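Local coordinates for protein putative isomerase (Streptomyces coelicolor A3, PDB 2OQH) that probably acts as an isomerase or dehydratase of the enolase superfamily, perhaps converting D-glucarate to 5-dehydro-4-deoxy-D-glucarate, at residues P129-I134 and N193-P198; L219-D224 and G293-S298. All blocks are in the same frame, centred on the assembly; numbering follows the deposited sequence.

Contact 1 (P129-I134 and N193-P198)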
ATOM      1  N   PRO A 129       6.113 -10.326   5.552  1.00 17.32           N
ATOM      2  CA  PRO A 129       5.425 -11.208   4.605  1.00 16.55           C
ATOM      3  C   PRO A 129       4.550 -10.416   3.627  1.00 16.52           C
ATOM      4  O   PRO A 129       3.962  -9.391   3.996  1.00 15.89           O
ATOM      5  CB  PRO A 129       4.583 -12.101   5.515  1.00 17.94           C
ATOM      6  CG  PRO A 129       5.320 -12.082   6.817  1.00 19.02           C
ATOM      7  CD  PRO A 129       5.723 -10.643   6.937  1.00 18.07           C
ATOM      8  N   ILE A 130       4.468 -10.879   2.383  1.00 14.55           N
ATOM      9  CA  ILE A 130       3.632 -10.197   1.402  1.00 16.00           C
ATOM     10  C   ILE A 130       2.596 -11.149   0.822  1.00 14.71           C
ATOM     11  O   ILE A 130       2.673 -12.356   1.020  1.00 15.96           O
ATOM     12  CB  ILE A 130       4.463  -9.562   0.261  1.00 15.81           C
ATOM     13  CG1 ILE A 130       5.209 -10.639  -0.527  1.00 17.28           C
ATOM     14  CG2 ILE A 130       5.434  -8.553   0.849  1.00 15.43           C
ATOM     15  CD1 ILE A 130       5.881 -10.108  -1.765  1.00 18.17           C
ATOM     16  N   THR A 131       1.632 -10.584   0.108  1.00 15.34           N
ATOM     17  CA  THR A 131       0.529 -11.337  -0.476  1.00 17.20           C
ATOM     18  C   THR A 131       0.613 -11.512  -1.988  1.00 18.70           C
ATOM     19  O   THR A 131       1.090 -10.630  -2.704  1.00 19.95           O
ATOM     20  CB  THR A 131      -0.796 -10.628  -0.162  1.00 17.65           C
ATOM     21  OG1 THR A 131      -0.849 -10.338   1.241  1.00 19.27           O
ATOM     22  CG2 THR A 131      -1.985 -11.491  -0.560  1.00 17.53           C
ATOM     23  N   ALA A 132       0.125 -12.651  -2.468  1.00 19.11           N
ATOM     24  CA  ALA A 132       0.112 -12.948  -3.894  1.00 20.23           C
ATOM     25  C   ALA A 132      -1.265 -12.614  -4.455  1.00 20.11           C
ATOM     26  O   ALA A 132      -2.274 -13.100  -3.951  1.00 20.78           O
ATOM     27  CB  ALA A 132       0.417 -14.428  -4.119  1.00 20.08           C
ATOM     28  N   LEU A 133      -1.312 -11.785  -5.492  1.00 19.68           N
ATOM     29  CA  LEU A 133      -2.588 -11.421  -6.096  1.00 19.83           C
ATOM     30  C   LEU A 133      -2.900 -12.267  -7.316  1.00 20.38           C
ATOM     31  O   LEU A 133      -2.053 -12.431  -8.197  1.00 20.56           O
ATOM     32  CB  LEU A 133      -2.593  -9.949  -6.529  1.00 19.23           C
ATOM     33  CG  LEU A 133      -3.813  -9.525  -7.373  1.00 19.24           C
ATOM     34  CD1 LEU A 133      -5.078  -9.499  -6.512  1.00 19.89           C
ATOM     35  CD2 LEU A 133      -3.569  -8.152  -7.979  1.00 20.93           C
ATOM     36  N   ILE A 134      -4.109 -12.810  -7.373  1.00 19.09           N
ATOM     37  CA  ILE A 134      -4.501 -13.582  -8.544  1.00 19.27           C
ATOM     38  C   ILE A 134      -5.746 -12.944  -9.151  1.00 20.25           C
ATOM     39  O   ILE A 134      -6.681 -12.573  -8.436  1.00 19.22           O
ATOM     40  CB  ILE A 134      -4.800 -15.064  -8.212  1.00 18.72           C
ATOM     41  CG1 ILE A 134      -5.893 -15.165  -7.152  1.00 18.71           C
ATOM     42  CG2 ILE A 134      -3.538 -15.758  -7.743  1.00 16.50           C
ATOM     43  CD1 ILE A 134      -6.329 -16.607  -6.888  1.00 18.82           C
ATOM     44  N   ASN A 193      -3.853 -18.098   3.925  1.00 19.88           N
ATOM     45  CA  ASN A 193      -4.743 -17.016   4.327  1.00 19.87           C
ATOM     46  C   ASN A 193      -5.344 -16.540   3.008  1.00 17.67           C
ATOM     47  O   ASN A 193      -4.623 -16.101   2.118  1.00 19.48           O
ATOM     48  CB  ASN A 193      -3.961 -15.880   4.984  1.00 21.30           C
ATOM     49  CG  ASN A 193      -3.560 -16.197   6.396  1.00 22.56           C
ATOM     50  OD1 ASN A 193      -4.398 -16.572   7.210  1.00 26.46           O
ATOM     51  ND2 ASN A 193      -2.278 -16.046   6.702  1.00 24.97           N
ATOM     52  N   LEU A 194      -6.661 -16.626   2.884  1.00 16.04           N
ATOM     53  CA  LEU A 194      -7.332 -16.247   1.648  1.00 14.09           C
ATOM     54  C   LEU A 194      -8.198 -14.991   1.781  1.00 13.52           C
ATOM     55  O   LEU A 194      -8.907 -14.820   2.775  1.00 12.97           O
ATOM     56  CB  LEU A 194      -8.182 -17.426   1.174  1.00 14.58           C
ATOM     57  CG  LEU A 194      -8.837 -17.348  -0.200  1.00 15.58           C
ATOM     58  CD1 LEU A 194      -7.783 -17.135  -1.263  1.00 16.18           C
ATOM     59  CD2 LEU A 194      -9.597 -18.643  -0.460  1.00 17.72           C
ATOM     60  N   ARG A 195      -8.145 -14.134   0.760  1.00 12.54           N
ATOM     61  CA  ARG A 195      -8.893 -12.876   0.740  1.00 13.59           C
ATOM     62  C   ARG A 195      -9.521 -12.630  -0.633  1.00 14.48           C
ATOM     63  O   ARG A 195      -9.124 -13.240  -1.617  1.00 14.05           O
ATOM     64  CB  ARG A 195      -7.949 -11.705   1.036  1.00 12.55           C
ATOM     65  CG  ARG A 195      -7.012 -11.908   2.209  1.00 13.40           C
ATOM     66  CD  ARG A 195      -5.863 -10.906   2.159  1.00 14.64           C
ATOM     67  NE  ARG A 195      -4.881 -11.135   3.217  1.00 16.64           N
ATOM     68  CZ  ARG A 195      -3.709 -10.511   3.300  1.00 15.39           C
ATOM     69  NH1 ARG A 195      -3.361  -9.611   2.383  1.00 15.50           N
ATOM     70  NH2 ARG A 195      -2.882 -10.792   4.297  1.00 14.32           N
ATOM     71  N   VAL A 196     -10.504 -11.736  -0.692  1.00 13.64           N
ATOM     72  CA  VAL A 196     -11.132 -11.378  -1.961  1.00 14.91           C
ATOM     73  C   VAL A 196     -11.417  -9.875  -1.961  1.00 15.01           C
ATOM     74  O   VAL A 196     -11.923  -9.320  -0.984  1.00 14.73           O
ATOM     75  CB  VAL A 196     -12.431 -12.174  -2.221  1.00 13.58           C
ATOM     76  CG1 VAL A 196     -13.386 -12.013  -1.071  1.00 15.25           C
ATOM     77  CG2 VAL A 196     -13.068 -11.709  -3.514  1.00 15.45           C
ATOM     78  N   ASP A 197     -11.070  -9.217  -3.061  1.00 15.83           N
ATOM     79  CA  ASP A 197     -11.252  -7.779  -3.179  1.00 16.39           C
ATOM     80  C   ASP A 197     -12.033  -7.418  -4.433  1.00 16.21           C
ATOM     81  O   ASP A 197     -11.464  -7.327  -5.514  1.00 16.26           O
ATOM     82  CB  ASP A 197      -9.880  -7.096  -3.218  1.00 18.10           C
ATOM     83  CG  ASP A 197      -9.966  -5.589  -3.131  1.00 20.30           C
ATOM     84  OD1 ASP A 197     -11.072  -5.026  -3.269  1.00 19.52           O
ATOM     85  OD2 ASP A 197      -8.904  -4.957  -2.928  1.00 23.93           O
ATOM     86  N   PRO A 198     -13.356  -7.220  -4.304  1.00 15.69           N
ATOM     87  CA  PRO A 198     -14.213  -6.862  -5.440  1.00 15.43           C
ATOM     88  C   PRO A 198     -14.089  -5.383  -5.802  1.00 16.18           C
ATOM     89  O   PRO A 198     -14.698  -4.915  -6.766  1.00 17.24           O
ATOM     90  CB  PRO A 198     -15.621  -7.199  -4.939  1.00 14.89           C
ATOM     91  CG  PRO A 198     -15.383  -8.254  -3.894  1.00 15.66           C
ATOM     92  CD  PRO A 198     -14.173  -7.707  -3.178  1.00 15.24           C
TER
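Thr131 and Arg195 make a buried polar contact inside the TIM barrel, between two parallel strands that are not neighbours in the sheet. The backbones confirm the skipped strand: the nearest CA atoms, those of Thr131 and Asn193, are 9.1 Å apart, about two strand spacings, and strand 166-170 fills the interval. Side chains alone therefore bridge it. Thr131 OG1 lies 2.9 Å from Arg195 NH1 and stands obliquely to the guanidinium plane, while the methyl Thr131 CG2 packs against the same nitrogen, 3.8 Å from Arg195 NH1. On Thr131, chi1 of -50° sets CG2 anti to the backbone N and keeps the hydroxyl beside that N. On Arg195, the chain runs extended from CG to NE (chi3 -176°), carrying the charged group into the lumen and back toward the N-terminal end of its strand. The main polar partners of both side chains lie on other strands or loops. Thr131 OG1 hydrogen-bonds to Ile323 O; Arg195 NE forms a salt bridge with Glu220, and Arg195 NH2 hydrogen-bonds to Ala322 O. The guanidinium is thus held through two of its nitrogens, NE and NH2, which should limit its rotation and offset its buried charge. Ala166 of strand 166-170 packs against both Thr131 and Arg195, strand 221-223 flanks Arg195 through Tyr221, and on the outer side of the barrel Leu194 and Val196 pack on helix 175-188.

Contact 2 (L219-D224 and G293-S298)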
ATOM      1  N   LEU A 219     -12.208 -17.032   5.281  1.00 12.95           N
ATOM      2  CA  LEU A 219     -11.278 -16.085   4.682  1.00 12.42           C
ATOM      3  C   LEU A 219     -10.701 -15.153   5.737  1.00 12.87           C
ATOM      4  O   LEU A 219     -11.367 -14.833   6.720  1.00 14.56           O
ATOM      5  CB  LEU A 219     -12.000 -15.238   3.633  1.00 13.54           C
ATOM      6  CG  LEU A 219     -12.842 -15.956   2.579  1.00 14.23           C
ATOM      7  CD1 LEU A 219     -13.618 -14.923   1.764  1.00 13.92           C
ATOM      8  CD2 LEU A 219     -11.941 -16.787   1.684  1.00 13.88           C
ATOM      9  N   GLU A 220      -9.465 -14.709   5.535  1.00 12.66           N
ATOM     10  CA  GLU A 220      -8.859 -13.781   6.476  1.00 13.52           C
ATOM     11  C   GLU A 220      -9.763 -12.548   6.514  1.00 13.32           C
ATOM     12  O   GLU A 220     -10.044 -12.009   7.579  1.00 14.48           O
ATOM     13  CB  GLU A 220      -7.443 -13.405   6.040  1.00 13.43           C
ATOM     14  CG  GLU A 220      -6.800 -12.371   6.936  1.00 14.64           C
ATOM     15  CD  GLU A 220      -5.323 -12.196   6.649  1.00 17.87           C
ATOM     16  OE1 GLU A 220      -4.899 -12.551   5.524  1.00 18.23           O
ATOM     17  OE2 GLU A 220      -4.598 -11.701   7.539  1.00 17.49           O
ATOM     18  N   TYR A 221     -10.197 -12.094   5.344  1.00 13.28           N
ATOM     19  CA  TYR A 221     -11.136 -10.984   5.272  1.00 13.74           C
ATOM     20  C   TYR A 221     -11.717 -10.739   3.899  1.00 13.66           C
ATOM     21  O   TYR A 221     -11.159 -11.155   2.883  1.00 13.13           O
ATOM     22  CB  TYR A 221     -10.545  -9.677   5.834  1.00 14.94           C
ATOM     23  CG  TYR A 221      -9.230  -9.202   5.261  1.00 14.24           C
ATOM     24  CD1 TYR A 221      -9.133  -8.734   3.947  1.00 14.43           C
ATOM     25  CD2 TYR A 221      -8.089  -9.168   6.054  1.00 13.14           C
ATOM     26  CE1 TYR A 221      -7.921  -8.237   3.440  1.00 14.43           C
ATOM     27  CE2 TYR A 221      -6.879  -8.677   5.566  1.00 16.09           C
ATOM     28  CZ  TYR A 221      -6.795  -8.214   4.259  1.00 15.29           C
ATOM     29  OH  TYR A 221      -5.583  -7.748   3.789  1.00 14.69           O
ATOM     30  N   LEU A 222     -12.872 -10.087   3.899  1.00 11.35           N
ATOM     31  CA  LEU A 222     -13.585  -9.721   2.694  1.00 11.90           C
ATOM     32  C   LEU A 222     -13.230  -8.248   2.518  1.00 12.91           C
ATOM     33  O   LEU A 222     -13.563  -7.421   3.364  1.00 13.51           O
ATOM     34  CB  LEU A 222     -15.087  -9.909   2.917  1.00 13.10           C
ATOM     35  CG  LEU A 222     -16.074  -9.517   1.828  1.00 14.55           C
ATOM     36  CD1 LEU A 222     -15.599 -10.032   0.483  1.00 16.06           C
ATOM     37  CD2 LEU A 222     -17.442 -10.088   2.165  1.00 15.42           C
ATOM     38  N   GLU A 223     -12.541  -7.924   1.432  1.00 11.82           N
ATOM     39  CA  GLU A 223     -12.106  -6.555   1.200  1.00 13.43           C
ATOM     40  C   GLU A 223     -12.985  -5.744   0.257  1.00 13.20           C
ATOM     41  O   GLU A 223     -13.156  -6.099  -0.902  1.00 13.57           O
ATOM     42  CB  GLU A 223     -10.671  -6.567   0.669  1.00 16.27           C
ATOM     43  CG  GLU A 223      -9.958  -5.241   0.767  1.00 21.12           C
ATOM     44  CD  GLU A 223      -8.527  -5.285   0.239  1.00 23.92           C
ATOM     45  OE1 GLU A 223      -7.819  -6.293   0.465  1.00 25.43           O
ATOM     46  OE2 GLU A 223      -8.096  -4.296  -0.392  1.00 28.06           O
ATOM     47  N   ASP A 224     -13.525  -4.640   0.763  1.00 12.41           N
ATOM     48  CA  ASP A 224     -14.380  -3.746  -0.023  1.00 12.26           C
ATOM     49  C   ASP A 224     -15.388  -4.391  -0.976  1.00 12.71           C
ATOM     50  O   ASP A 224     -15.371  -4.119  -2.175  1.00 12.47           O
ATOM     51  CB  ASP A 224     -13.513  -2.777  -0.833  1.00 12.54           C
ATOM     52  CG  ASP A 224     -12.816  -1.757   0.036  1.00 12.32           C
ATOM     53  OD1 ASP A 224     -13.517  -1.092   0.828  1.00 13.14           O
ATOM     54  OD2 ASP A 224     -11.580  -1.621  -0.072  1.00 11.41           O
ATOM     55  N   GLY A 293      -8.207  -4.751  13.008  1.00 10.15           N
ATOM     56  CA  GLY A 293      -7.010  -5.336  12.450  1.00 10.13           C
ATOM     57  C   GLY A 293      -6.490  -4.263  11.506  1.00 12.09           C
ATOM     58  O   GLY A 293      -7.204  -3.297  11.217  1.00 12.27           O
HETATM   59  N   MSE A 294      -5.256  -4.401  11.037  1.00 11.84           N
HETATM   60  CA  MSE A 294      -4.686  -3.433  10.102  1.00 14.06           C
HETATM   61  C   MSE A 294      -3.685  -4.128   9.194  1.00 14.38           C
HETATM   62  O   MSE A 294      -3.054  -5.104   9.581  1.00 14.22           O
HETATM   63  CB  MSE A 294      -3.966  -2.290  10.838  1.00 15.48           C
HETATM   64  CG  MSE A 294      -3.344  -1.253   9.890  1.00 19.23           C
HETATM   65 SE   MSE A 294      -2.279   0.139  10.748  1.00 26.72          SE
HETATM   66  CE  MSE A 294      -2.211   1.389   9.269  1.00 16.72           C
ATOM     67  N   ASN A 295      -3.553  -3.617   7.980  1.00 15.67           N
ATOM     68  CA  ASN A 295      -2.609  -4.167   7.017  1.00 15.72           C
ATOM     69  C   ASN A 295      -2.274  -2.996   6.109  1.00 15.92           C
ATOM     70  O   ASN A 295      -2.832  -1.914   6.278  1.00 16.15           O
ATOM     71  CB  ASN A 295      -3.274  -5.298   6.225  1.00 15.40           C
ATOM     72  CG  ASN A 295      -2.268  -6.259   5.606  1.00 16.29           C
ATOM     73  OD1 ASN A 295      -1.066  -6.204   5.895  1.00 14.82           O
ATOM     74  ND2 ASN A 295      -2.762  -7.158   4.758  1.00 15.35           N
ATOM     75  N   LEU A 296      -1.359  -3.183   5.165  1.00 16.46           N
ATOM     76  CA  LEU A 296      -1.041  -2.101   4.252  1.00 16.08           C
ATOM     77  C   LEU A 296      -1.527  -2.425   2.852  1.00 17.22           C
ATOM     78  O   LEU A 296      -1.457  -3.569   2.398  1.00 17.71           O
ATOM     79  CB  LEU A 296       0.462  -1.814   4.226  1.00 16.49           C
ATOM     80  CG  LEU A 296       1.077  -1.182   5.480  1.00 18.09           C
ATOM     81  CD1 LEU A 296       2.525  -0.821   5.192  1.00 16.60           C
ATOM     82  CD2 LEU A 296       0.287   0.059   5.896  1.00 15.87           C
ATOM     83  N   HIS A 297      -2.042  -1.405   2.181  1.00 17.66           N
ATOM     84  CA  HIS A 297      -2.542  -1.528   0.823  1.00 19.17           C
ATOM     85  C   HIS A 297      -1.432  -1.087  -0.122  1.00 20.77           C
ATOM     86  O   HIS A 297      -0.658  -0.192   0.204  1.00 19.53           O
ATOM     87  CB  HIS A 297      -3.769  -0.633   0.647  1.00 20.23           C
ATOM     88  CG  HIS A 297      -4.210  -0.472  -0.774  1.00 22.07           C
ATOM     89  ND1 HIS A 297      -3.844   0.607  -1.551  1.00 23.61           N
ATOM     90  CD2 HIS A 297      -5.000  -1.245  -1.553  1.00 22.72           C
ATOM     91  CE1 HIS A 297      -4.395   0.492  -2.746  1.00 24.04           C
ATOM     92  NE2 HIS A 297      -5.102  -0.624  -2.772  1.00 24.44           N
ATOM     93  N   SER A 298      -1.353  -1.712  -1.292  1.00 22.03           N
ATOM     94  CA  SER A 298      -0.320  -1.344  -2.256  1.00 24.61           C
ATOM     95  C   SER A 298      -0.893  -0.694  -3.507  1.00 25.25           C
ATOM     96  O   SER A 298      -1.823  -1.220  -4.124  1.00 26.76           O
ATOM     97  CB  SER A 298       0.496  -2.567  -2.666  1.00 25.42           C
ATOM     98  OG  SER A 298       1.337  -2.235  -3.751  1.00 27.87           O
TER
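Asn295 ND2 donates a hydrogen bond to Tyr221 OH at 3.0 Å, with an N-H...O angle of 161°, and a second one to Ala322 O. The amide nitrogen is therefore gripped by two oxygens inside the barrel, and the phenol oxygen lies almost exactly in the amide plane. The amide nitrogen also lies near the plane of the Tyr221 ring, at its hydroxyl edge, although ring and amide planes are 72° apart. With chi1 at 54°, CG of Tyr221 sits between its backbone N and carbonyl carbon, and this torsion turns the ring into the barrel interior, where its hydroxyl meets the Asn295 amide. A phenylalanine in its place would probably leave one N-H of Asn295 without its acceptor and the amide freer to turn. At the C-terminal ends of the two strands, Glu223 approaches His297 only loosely, Glu223 OE2 lying 4.5 Å from His297 CD2 at the imidazole edge. His297 ND1 makes a weak hydrogen bond to Asp270, recalling the His-Asp pair of mandelate racemase-type barrels. Strands 243-245 and 266-269 lie between the two segments in the wall; strand 193-197 flanks Tyr221, strand 323-324 flanks Asn295, and helix 277-289 covers Met294 outside.

Overall arrangement
Following the chain, contact 1 closes first, joining the opening barrel strand 127-134 to strand 193-197 over a loop that includes helices 147-162 and 175-188 and strand 166-170. Contact 2 opens only afterwards and ties strand 221-223 to strand 293-296, so the two are in series, neither nested nor crossed. In space their centres are about 8 Å apart, because strands 193-197 and 221-223 are neighbours in the sheet. Besides the salt bridge between them, Arg195 NH1 packs 3.2 Å from Tyr221 OH, which brings the two contacts together. Ala322 O, just before strand 323-324, accepts from both Arg195 and Asn295, linking the two contacts across the barrel interior.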